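Local structure of polygalacturonase (Pectobacterium carotovorum subsp. carotovorum, 1BHE) at residues Ile228-Gly233 against Met260-Val265; Gly293-Asn298 against Trp325-Phe330. The protein hydrolyses the alpha-1,4 links between galacturonosyl units within polygalacturonic acid, as a secreted endo-acting enzyme that helps macerate and soft-rot plant tissue. All coordinates share one frame; numbering follows the deposited sequence.

Interaction 1. Residues Ile228-Gly233 against Met260-Val265; sequences IKAYKG and MGVYNV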
ATOM      1  N   ILE A 228      -3.879  -6.361  -0.645  1.00  7.77           N
ATOM      2  CA  ILE A 228      -3.684  -7.375   0.394  1.00  8.00           C
ATOM      3  C   ILE A 228      -3.107  -8.637  -0.239  1.00  8.42           C
ATOM      4  O   ILE A 228      -3.700  -9.180  -1.180  1.00  8.43           O
ATOM      5  CB  ILE A 228      -5.025  -7.661   1.090  1.00  7.97           C
ATOM      6  CG1 ILE A 228      -5.550  -6.399   1.783  1.00  7.93           C
ATOM      7  CG2 ILE A 228      -4.912  -8.789   2.107  1.00  7.87           C
ATOM      8  CD1 ILE A 228      -7.015  -6.461   2.176  1.00  7.96           C
ATOM      9  N   LYS A 229      -1.929  -9.073   0.195  1.00  7.92           N
ATOM     10  CA  LYS A 229      -1.234 -10.206  -0.401  1.00  8.44           C
ATOM     11  C   LYS A 229      -0.775 -11.255   0.609  1.00  9.17           C
ATOM     12  O   LYS A 229      -0.521 -10.961   1.777  1.00  9.14           O
ATOM     13  CB  LYS A 229       0.016  -9.746  -1.172  1.00  8.26           C
ATOM     14  CG  LYS A 229      -0.204  -8.660  -2.213  1.00  8.18           C
ATOM     15  CD  LYS A 229       1.095  -8.171  -2.834  1.00  8.89           C
ATOM     16  CE  LYS A 229       0.846  -6.942  -3.699  1.00  9.27           C
ATOM     17  NZ  LYS A 229       0.177  -7.287  -4.985  1.00  9.88           N
ATOM     18  N   ALA A 230      -0.677 -12.502   0.157  1.00  8.64           N
ATOM     19  CA  ALA A 230      -0.186 -13.612   0.973  1.00  9.39           C
ATOM     20  C   ALA A 230       0.673 -14.514   0.084  1.00 10.12           C
ATOM     21  O   ALA A 230       0.266 -14.866  -1.025  1.00  9.89           O
ATOM     22  CB  ALA A 230      -1.317 -14.371   1.631  1.00  8.93           C
ATOM     23  N   TYR A 231       1.879 -14.836   0.530  1.00 10.96           N
ATOM     24  CA  TYR A 231       2.864 -15.559  -0.244  1.00 12.46           C
ATOM     25  C   TYR A 231       3.132 -16.998   0.168  1.00 12.94           C
ATOM     26  O   TYR A 231       3.116 -17.348   1.343  1.00 12.53           O
ATOM     27  CB  TYR A 231       4.209 -14.803  -0.156  1.00 13.23           C
ATOM     28  CG  TYR A 231       4.170 -13.451  -0.829  1.00 14.21           C
ATOM     29  CD1 TYR A 231       3.642 -12.337  -0.186  1.00 15.07           C
ATOM     30  CD2 TYR A 231       4.656 -13.297  -2.121  1.00 14.93           C
ATOM     31  CE1 TYR A 231       3.599 -11.105  -0.814  1.00 15.12           C
ATOM     32  CE2 TYR A 231       4.618 -12.071  -2.755  1.00 16.04           C
ATOM     33  CZ  TYR A 231       4.088 -10.981  -2.094  1.00 16.00           C
ATOM     34  OH  TYR A 231       4.055  -9.763  -2.732  1.00 17.04           O
ATOM     35  N   LYS A 232       3.435 -17.837  -0.833  1.00 14.11           N
ATOM     36  CA  LYS A 232       3.744 -19.237  -0.564  1.00 15.19           C
ATOM     37  C   LYS A 232       4.987 -19.354   0.304  1.00 14.49           C
ATOM     38  O   LYS A 232       5.979 -18.666   0.063  1.00 14.75           O
ATOM     39  CB  LYS A 232       3.961 -20.007  -1.876  1.00 17.28           C
ATOM     40  CG  LYS A 232       3.776 -21.513  -1.715  1.00 19.42           C
ATOM     41  CD  LYS A 232       3.962 -22.241  -3.044  1.00 20.82           C
ATOM     42  CE  LYS A 232       5.415 -22.646  -3.252  1.00 21.48           C
ATOM     43  NZ  LYS A 232       5.529 -23.946  -3.984  1.00 22.26           N
ATOM     44  N   GLY A 233       4.943 -20.172   1.353  1.00 13.88           N
ATOM     45  CA  GLY A 233       6.085 -20.381   2.224  1.00 13.10           C
ATOM     46  C   GLY A 233       6.221 -19.318   3.309  1.00 13.00           C
ATOM     47  O   GLY A 233       7.217 -19.294   4.027  1.00 12.80           O
ATOM     48  N   MET A 260      -2.042 -16.576  -1.536  1.00 14.89           N
ATOM     49  CA  MET A 260      -1.760 -17.818  -0.819  1.00 15.82           C
ATOM     50  C   MET A 260      -2.206 -17.781   0.636  1.00 14.98           C
ATOM     51  O   MET A 260      -1.384 -17.889   1.544  1.00 15.30           O
ATOM     52  CB  MET A 260      -0.261 -18.132  -0.911  1.00 17.69           C
ATOM     53  CG  MET A 260       0.224 -18.301  -2.346  1.00 19.86           C
ATOM     54  SD  MET A 260      -0.735 -19.570  -3.206  1.00 23.10           S
ATOM     55  CE  MET A 260      -0.348 -21.010  -2.216  1.00 21.53           C
ATOM     56  N   GLY A 261      -3.500 -17.645   0.887  1.00 14.31           N
ATOM     57  CA  GLY A 261      -4.042 -17.632   2.235  1.00 12.92           C
ATOM     58  C   GLY A 261      -4.367 -16.243   2.756  1.00 11.97           C
ATOM     59  O   GLY A 261      -3.633 -15.701   3.583  1.00 11.13           O
ATOM     60  N   VAL A 262      -5.486 -15.689   2.319  1.00 11.44           N
ATOM     61  CA  VAL A 262      -5.994 -14.395   2.756  1.00 11.15           C
ATOM     62  C   VAL A 262      -7.324 -14.650   3.461  1.00 11.40           C
ATOM     63  O   VAL A 262      -8.232 -15.226   2.853  1.00 10.80           O
ATOM     64  CB  VAL A 262      -6.212 -13.426   1.585  1.00 10.54           C
ATOM     65  CG1 VAL A 262      -6.936 -12.163   2.025  1.00 10.82           C
ATOM     66  CG2 VAL A 262      -4.877 -13.094   0.932  1.00 10.92           C
ATOM     67  N   TYR A 263      -7.415 -14.328   4.748  1.00 11.01           N
ATOM     68  CA  TYR A 263      -8.599 -14.606   5.541  1.00 11.03           C
ATOM     69  C   TYR A 263      -9.138 -13.447   6.368  1.00 11.05           C
ATOM     70  O   TYR A 263      -8.377 -12.650   6.917  1.00 10.56           O
ATOM     71  CB  TYR A 263      -8.272 -15.705   6.592  1.00 11.68           C
ATOM     72  CG  TYR A 263      -7.713 -16.992   6.026  1.00 12.18           C
ATOM     73  CD1 TYR A 263      -6.347 -17.138   5.803  1.00 12.18           C
ATOM     74  CD2 TYR A 263      -8.549 -18.053   5.706  1.00 12.41           C
ATOM     75  CE1 TYR A 263      -5.831 -18.305   5.269  1.00 12.97           C
ATOM     76  CE2 TYR A 263      -8.041 -19.226   5.175  1.00 12.61           C
ATOM     77  CZ  TYR A 263      -6.687 -19.342   4.957  1.00 13.12           C
ATOM     78  OH  TYR A 263      -6.158 -20.493   4.426  1.00 14.36           O
ATOM     79  N   ASN A 264     -10.452 -13.412   6.542  1.00 11.23           N
ATOM     80  CA  ASN A 264     -11.149 -12.474   7.404  1.00 11.39           C
ATOM     81  C   ASN A 264     -10.840 -11.007   7.157  1.00 11.28           C
ATOM     82  O   ASN A 264     -10.289 -10.281   7.987  1.00 10.17           O
ATOM     83  CB  ASN A 264     -10.842 -12.860   8.862  1.00 11.89           C
ATOM     84  CG  ASN A 264     -11.669 -12.136   9.893  1.00 12.52           C
ATOM     85  OD1 ASN A 264     -12.804 -11.726   9.649  1.00 12.93           O
ATOM     86  ND2 ASN A 264     -11.104 -11.947  11.086  1.00 12.90           N
ATOM     87  N   VAL A 265     -11.248 -10.552   5.982  1.00 11.11           N
ATOM     88  CA  VAL A 265     -11.067  -9.176   5.539  1.00 11.29           C
ATOM     89  C   VAL A 265     -12.407  -8.446   5.572  1.00 11.86           C
ATOM     90  O   VAL A 265     -13.362  -8.886   4.925  1.00 12.14           O
ATOM     91  CB  VAL A 265     -10.485  -9.127   4.117  1.00 10.50           C
ATOM     92  CG1 VAL A 265     -10.271  -7.689   3.663  1.00 10.19           C
ATOM     93  CG2 VAL A 265      -9.173  -9.897   4.046  1.00 11.13           C
TER
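M260 meets the 228-233 segment where strand 226-230 runs out, and its backbone N donates to A230 O at 2.9 Å, the donor standing well above the carbonyl plane of A230. The M260 side chain lies against the chain just beyond: CB is 3.7 Å from Y231 C, and CG, anti to the carbonyl carbon (chi1 -60°), comes within 3.6 Å of K232 N. Further bends at chi2 and chi3 lay the thioether chain beside the K232 side chain, the two pointing the same way. At G261 the contact narrows to a carbonyl, whose O sits 3.3 Å from A230 CB. The positive phi of G261 (101°) belongs to a backbone shape that would press a CB against the preceding carbonyl O. V262 then turns both methyls inward, CG2 to A230 CB at 3.8 Å and CG1 to I228 CG2, the two side chains crossing at about a right angle. The chain bends at N264, and V265 approaches I228 tip to tip, CG1 to CD1 at 3.8 Å. Aliphatic side chains from different faces of the parallel beta-helix thus meet in its interior. Strands 237-243 and 253-256 also contribute: T237, I240, M253 and I255 touch I228, and I255 reaches V262. Strand 226-230 itself pairs in parallel with strands 204-207 and 253-256.

Interaction 2. Residues Gly293-Asn298 against Trp325-Phe330; sequences GVRYSN and WSDITF
G293 enters the contact through its backbone, its N donating to S326 O at 3.2 Å while its CA lies 3.5 Å from OD2 of D327. Its positive phi marks a bend in the chain, matched by the bend at D327 across the pair. From V294 on, the strands run parallel in regular register. V294 N bonds to D327 O at 2.9 Å, and V294 O accepts T329 N at 2.9 Å. That same V294 carbonyl is approached by I328 CA and by a water, which also bonds D327 OD1 and T329 OG1 and so links both strands on the outer side.

R295 shares this face with T329, and its CB is 3.3 Å from T329 OG1. The guanidinium turns back along the strand; D327 OD2 lies at its edge, near its plane, 4.3 Å from NH2, which is beyond a salt bridge, while NH1 bonds N264 and T266 of the preceding coil. Y296 N donates to T329 O at 2.8 Å, the straightest of the four backbone bonds (171°). Its ring projects to the other face, with V294, I328 and F330. With CG of both aromatic residues anti to the carbonyl carbon (chi1 -50° for Y296), the side chains point the same way and lie side by side; the rings form an offset stack, centroids 4.8 Å apart and planes inclined by 21°. Y296 CD2 sits over one face of the F330 ring toward its rim; L279 touches both side chains. This in-register ladder, with aromatic on aromatic and aliphatic on aliphatic residues aligned on the inward face, is characteristic of the right-handed parallel beta-helix of family 28 glycoside hydrolases.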
ATOM      1  N   GLY A 293     -13.576 -15.599   3.594  1.00 13.28           N
ATOM      2  CA  GLY A 293     -14.183 -14.678   4.539  1.00 14.38           C
ATOM      3  C   GLY A 293     -13.857 -13.221   4.248  1.00 14.60           C
ATOM      4  O   GLY A 293     -13.092 -12.566   4.960  1.00 13.88           O
ATOM      5  N   VAL A 294     -14.399 -12.725   3.145  1.00 14.65           N
ATOM      6  CA  VAL A 294     -14.212 -11.346   2.720  1.00 15.23           C
ATOM      7  C   VAL A 294     -15.596 -10.697   2.679  1.00 16.13           C
ATOM      8  O   VAL A 294     -16.486 -11.252   2.023  1.00 17.38           O
ATOM      9  CB  VAL A 294     -13.530 -11.211   1.351  1.00 14.86           C
ATOM     10  CG1 VAL A 294     -13.341  -9.739   0.983  1.00 14.68           C
ATOM     11  CG2 VAL A 294     -12.183 -11.915   1.326  1.00 14.42           C
ATOM     12  N   ARG A 295     -15.781  -9.595   3.383  1.00 15.51           N
ATOM     13  CA  ARG A 295     -17.074  -8.928   3.420  1.00 16.20           C
ATOM     14  C   ARG A 295     -16.948  -7.437   3.138  1.00 15.83           C
ATOM     15  O   ARG A 295     -16.218  -6.704   3.812  1.00 15.10           O
ATOM     16  CB  ARG A 295     -17.786  -9.149   4.761  1.00 17.17           C
ATOM     17  CG  ARG A 295     -16.956  -8.787   5.980  1.00 17.91           C
ATOM     18  CD  ARG A 295     -17.376  -9.585   7.205  1.00 19.34           C
ATOM     19  NE  ARG A 295     -17.033 -10.999   7.103  1.00 19.37           N
ATOM     20  CZ  ARG A 295     -15.848 -11.521   7.396  1.00 19.51           C
ATOM     21  NH1 ARG A 295     -14.853 -10.752   7.819  1.00 18.82           N
ATOM     22  NH2 ARG A 295     -15.653 -12.827   7.261  1.00 19.52           N
ATOM     23  N   TYR A 296     -17.680  -6.987   2.121  1.00 15.71           N
ATOM     24  CA  TYR A 296     -17.688  -5.584   1.734  1.00 15.59           C
ATOM     25  C   TYR A 296     -19.057  -4.957   2.014  1.00 16.09           C
ATOM     26  O   TYR A 296     -20.073  -5.505   1.574  1.00 16.63           O
ATOM     27  CB  TYR A 296     -17.379  -5.384   0.257  1.00 15.01           C
ATOM     28  CG  TYR A 296     -16.170  -6.061  -0.324  1.00 14.07           C
ATOM     29  CD1 TYR A 296     -14.919  -5.441  -0.314  1.00 13.73           C
ATOM     30  CD2 TYR A 296     -16.267  -7.312  -0.905  1.00 13.82           C
ATOM     31  CE1 TYR A 296     -13.814  -6.064  -0.864  1.00 13.38           C
ATOM     32  CE2 TYR A 296     -15.171  -7.949  -1.460  1.00 13.53           C
ATOM     33  CZ  TYR A 296     -13.942  -7.312  -1.429  1.00 13.38           C
ATOM     34  OH  TYR A 296     -12.851  -7.942  -1.973  1.00 12.83           O
ATOM     35  N   SER A 297     -19.075  -3.824   2.705  1.00 16.24           N
ATOM     36  CA  SER A 297     -20.349  -3.176   3.004  1.00 16.67           C
ATOM     37  C   SER A 297     -20.241  -1.664   3.015  1.00 17.01           C
ATOM     38  O   SER A 297     -19.214  -1.087   3.368  1.00 17.08           O
ATOM     39  CB  SER A 297     -20.917  -3.665   4.342  1.00 16.95           C
ATOM     40  OG  SER A 297     -20.066  -3.300   5.412  1.00 17.52           O
ATOM     41  N   ASN A 298     -21.327  -1.005   2.617  1.00 17.19           N
ATOM     42  CA  ASN A 298     -21.400   0.447   2.605  1.00 17.47           C
ATOM     43  C   ASN A 298     -20.306   1.073   1.745  1.00 17.62           C
ATOM     44  O   ASN A 298     -19.545   1.940   2.176  1.00 16.50           O
ATOM     45  CB  ASN A 298     -21.376   1.000   4.033  1.00 18.56           C
ATOM     46  CG  ASN A 298     -21.809   2.448   4.088  1.00 19.63           C
ATOM     47  OD1 ASN A 298     -22.265   3.010   3.086  1.00 21.27           O
ATOM     48  ND2 ASN A 298     -21.670   3.090   5.236  1.00 20.23           N
ATOM     49  N   TRP A 325     -11.466 -19.700  -3.459  1.00 20.11           N
ATOM     50  CA  TRP A 325     -12.055 -18.472  -2.935  1.00 20.35           C
ATOM     51  C   TRP A 325     -13.493 -18.712  -2.500  1.00 20.90           C
ATOM     52  O   TRP A 325     -14.317 -19.177  -3.293  1.00 20.47           O
ATOM     53  CB  TRP A 325     -11.933 -17.372  -3.993  1.00 19.55           C
ATOM     54  CG  TRP A 325     -10.551 -17.057  -4.484  1.00 19.02           C
ATOM     55  CD1 TRP A 325      -9.353 -17.491  -3.995  1.00 18.74           C
ATOM     56  CD2 TRP A 325     -10.210 -16.176  -5.568  1.00 18.76           C
ATOM     57  NE1 TRP A 325      -8.301 -16.979  -4.701  1.00 18.45           N
ATOM     58  CE2 TRP A 325      -8.805 -16.155  -5.673  1.00 18.68           C
ATOM     59  CE3 TRP A 325     -10.956 -15.406  -6.463  1.00 18.50           C
ATOM     60  CZ2 TRP A 325      -8.129 -15.407  -6.637  1.00 18.52           C
ATOM     61  CZ3 TRP A 325     -10.287 -14.657  -7.411  1.00 18.66           C
ATOM     62  CH2 TRP A 325      -8.887 -14.663  -7.494  1.00 18.77           C
ATOM     63  N   SER A 326     -13.797 -18.427  -1.233  1.00 20.74           N
ATOM     64  CA  SER A 326     -15.150 -18.644  -0.728  1.00 21.39           C
ATOM     65  C   SER A 326     -15.538 -17.653   0.359  1.00 21.29           C
ATOM     66  O   SER A 326     -14.719 -16.881   0.857  1.00 21.08           O
ATOM     67  CB  SER A 326     -15.305 -20.084  -0.231  1.00 22.20           C
ATOM     68  OG  SER A 326     -14.424 -20.368   0.841  1.00 23.11           O
ATOM     69  N   ASP A 327     -16.816 -17.664   0.726  1.00 20.54           N
ATOM     70  CA  ASP A 327     -17.378 -16.774   1.732  1.00 20.87           C
ATOM     71  C   ASP A 327     -17.017 -15.324   1.421  1.00 20.71           C
ATOM     72  O   ASP A 327     -16.350 -14.614   2.162  1.00 19.97           O
ATOM     73  CB  ASP A 327     -16.975 -17.173   3.149  1.00 20.70           C
ATOM     74  CG  ASP A 327     -17.651 -16.358   4.234  1.00 20.75           C
ATOM     75  OD1 ASP A 327     -18.682 -15.704   3.969  1.00 20.39           O
ATOM     76  OD2 ASP A 327     -17.130 -16.355   5.374  1.00 21.18           O
ATOM     77  N   ILE A 328     -17.472 -14.883   0.251  1.00 20.68           N
ATOM     78  CA  ILE A 328     -17.248 -13.535  -0.262  1.00 21.06           C
ATOM     79  C   ILE A 328     -18.590 -12.826  -0.363  1.00 21.34           C
ATOM     80  O   ILE A 328     -19.492 -13.271  -1.081  1.00 21.34           O
ATOM     81  CB  ILE A 328     -16.533 -13.577  -1.624  1.00 20.81           C
ATOM     82  CG1 ILE A 328     -15.187 -14.298  -1.516  1.00 21.27           C
ATOM     83  CG2 ILE A 328     -16.320 -12.177  -2.179  1.00 20.65           C
ATOM     84  CD1 ILE A 328     -14.607 -14.767  -2.831  1.00 21.40           C
ATOM     85  N   THR A 329     -18.796 -11.776   0.433  1.00 21.97           N
ATOM     86  CA  THR A 329     -20.071 -11.077   0.452  1.00 22.55           C
ATOM     87  C   THR A 329     -19.965  -9.587   0.162  1.00 22.82           C
ATOM     88  O   THR A 329     -19.028  -8.896   0.562  1.00 23.07           O
ATOM     89  CB  THR A 329     -20.779 -11.234   1.818  1.00 23.15           C
ATOM     90  OG1 THR A 329     -19.944 -10.655   2.835  1.00 24.84           O
ATOM     91  CG2 THR A 329     -21.040 -12.686   2.170  1.00 22.57           C
ATOM     92  N   PHE A 330     -20.959  -9.077  -0.557  1.00 22.22           N
ATOM     93  CA  PHE A 330     -21.086  -7.662  -0.865  1.00 22.23           C
ATOM     94  C   PHE A 330     -22.457  -7.199  -0.355  1.00 22.60           C
ATOM     95  O   PHE A 330     -23.465  -7.804  -0.718  1.00 23.12           O
ATOM     96  CB  PHE A 330     -20.978  -7.350  -2.348  1.00 21.56           C
ATOM     97  CG  PHE A 330     -19.727  -7.740  -3.070  1.00 21.10           C
ATOM     98  CD1 PHE A 330     -19.496  -9.048  -3.452  1.00 20.87           C
ATOM     99  CD2 PHE A 330     -18.771  -6.783  -3.386  1.00 20.79           C
ATOM    100  CE1 PHE A 330     -18.339  -9.406  -4.116  1.00 20.81           C
ATOM    101  CE2 PHE A 330     -17.618  -7.129  -4.061  1.00 20.56           C
ATOM    102  CZ  PHE A 330     -17.398  -8.440  -4.426  1.00 20.65           C
TER
HETATM  103  O   HOH W   1     -18.277 -12.832   3.659  1.00 22.76           O

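Following the chain from the N terminus, interaction 1 comes first: residues 228-233 and 260-265 close a loop of 26 intervening residues. It is complete before interaction 2 opens at G293, and the latter again spans 26 residues to W325. The two loops therefore lie in series, neither nesting nor crossing. Interaction 1 joins a strand end to a different face of the beta-helix across the interior, whereas interaction 2 joins equivalent strands of adjacent coils. Their centres are about 15 Å apart, yet they meet where strand 258-273 neighbours strand 290-302: V265 N probably bonds G293 O (2.9 Å), and V265 O packs near V294 CG1.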